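Local coordinates for dihydropteroate synthase (Xanthomonas albilineans, PDB 6Q62) that catalyses the joining of para-aminobenzoate to 6-hydroxymethyl-7,8-dihydropterin diphosphate, giving 7,8-dihydropteroate, the precursor of folate, at the interface of chains A and B. Residues are numbered along the deposited sequence; one frame, centred on the assembly and turned at random. Chains: chain A/B, Dihydropteroate synthase.

The interface of chains A and B. Residues chain A 266-267, 270; chain B 235, 240, 243.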
# COMPACT_ATOMS: atom_id res chain seq x y z
N ALA A 266 5.70 -8.88 -5.86
CA ALA A 266 4.44 -8.68 -6.61
C ALA A 266 3.56 -7.61 -5.99
O ALA A 266 3.05 -6.74 -6.71
CB ALA A 266 3.66 -10.00 -6.71
N ALA A 267 3.43 -7.62 -4.64
CA ALA A 267 2.61 -6.61 -3.97
C ALA A 267 3.15 -5.21 -4.12
O ALA A 267 2.38 -4.27 -4.37
CB ALA A 267 2.44 -6.97 -2.50
N ASP A 270 2.61 -3.98 -7.72
CA ASP A 270 1.19 -3.56 -7.88
C ASP A 270 0.93 -2.18 -7.28
O ASP A 270 0.32 -1.32 -7.93
CB ASP A 270 0.28 -4.61 -7.24
CG ASP A 270 0.13 -5.86 -8.08
OD1 ASP A 270 0.91 -6.03 -9.05
OD2 ASP A 270 -0.73 -6.69 -7.76
N ARG B 235 -4.40 -8.06 -12.72
CA ARG B 235 -4.91 -9.06 -11.77
C ARG B 235 -6.38 -9.34 -12.09
O ARG B 235 -7.24 -8.49 -11.90
CB ARG B 235 -4.76 -8.56 -10.31
CG ARG B 235 -3.31 -8.20 -9.92
CD ARG B 235 -2.36 -9.39 -9.85
NE ARG B 235 -1.02 -8.90 -9.51
CZ ARG B 235 0.11 -9.55 -9.77
NH1 ARG B 235 0.09 -10.75 -10.32
NH2 ARG B 235 1.28 -9.01 -9.44
N GLN B 240 -6.99 -11.26 -6.07
CA GLN B 240 -5.65 -10.99 -6.59
C GLN B 240 -5.39 -9.49 -6.61
O GLN B 240 -4.25 -9.07 -6.83
CB GLN B 240 -5.51 -11.54 -8.02
CG GLN B 240 -5.57 -13.05 -8.11
CD GLN B 240 -5.62 -13.56 -9.53
OE1 GLN B 240 -6.05 -12.88 -10.46
NE2 GLN B 240 -5.19 -14.78 -9.72
N ALA B 243 -3.34 -6.05 -3.13
CA ALA B 243 -2.26 -5.07 -3.03
C ALA B 243 -2.55 -3.75 -3.74
O ALA B 243 -2.33 -2.69 -3.17
CB ALA B 243 -0.95 -5.67 -3.51
O HOH W 1 -3.02 -6.53 -6.31
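A:Asp270 and B:Arg235 form a two-pronged salt bridge between helix 265-279 of chain A and the loop after helix 227-233 of chain B. The guanidinium meets the carboxylate side-on, NE and NH2 each taking one oxygen. NE of B:Arg235 donates to the syn lone pair of A:Asp270 OD2, 2.8 Å away and 162° at the hydrogen, with the oxygen close to the guanidinium plane. NH2 of B:Arg235 reaches A:Asp270 OD1 on its syn side at 3.0 Å, but well out of the carboxylate plane, because the two flat groups are turned 45° against each other. B:Arg235 bends at chi2 (-68°) and is then extended through CD, which turns its NE/NH2 edge to the acid. In A:Asp270, CG beside the backbone N carries the carboxylate towards chain B. Two bonds, one to each oxygen, restrain its rotation, and the paired guanidinium probably favours its ionised form.

Apolar contact is made by small side chains. The methyl of B:Ala243, near the start of helix 242-254, points at the backbone of helix 265-279, its CB 3.7 Å from CA of A:Ala267. Both alanine positions help line the pocket of the bound fragment indole-2-carboxylic acid. CB of A:Asp270 lies 4.1 Å from CB of B:Ala243, while NH2 of B:Arg235 passes 3.8 Å beside the methyl CB of A:Ala266. The small side chains probably let the helices pack close. The patch recurs with the chains exchanged in this two-fold assembly, probably the dimer known for the family.

Water adds a further link, through an oxygen already held by the arginine. Water 1 lies 2.7 Å from OD2 of A:Asp270 and 2.9 Å from the backbone carbonyl O of B:Gln240, in the 3-10 helix 238-241.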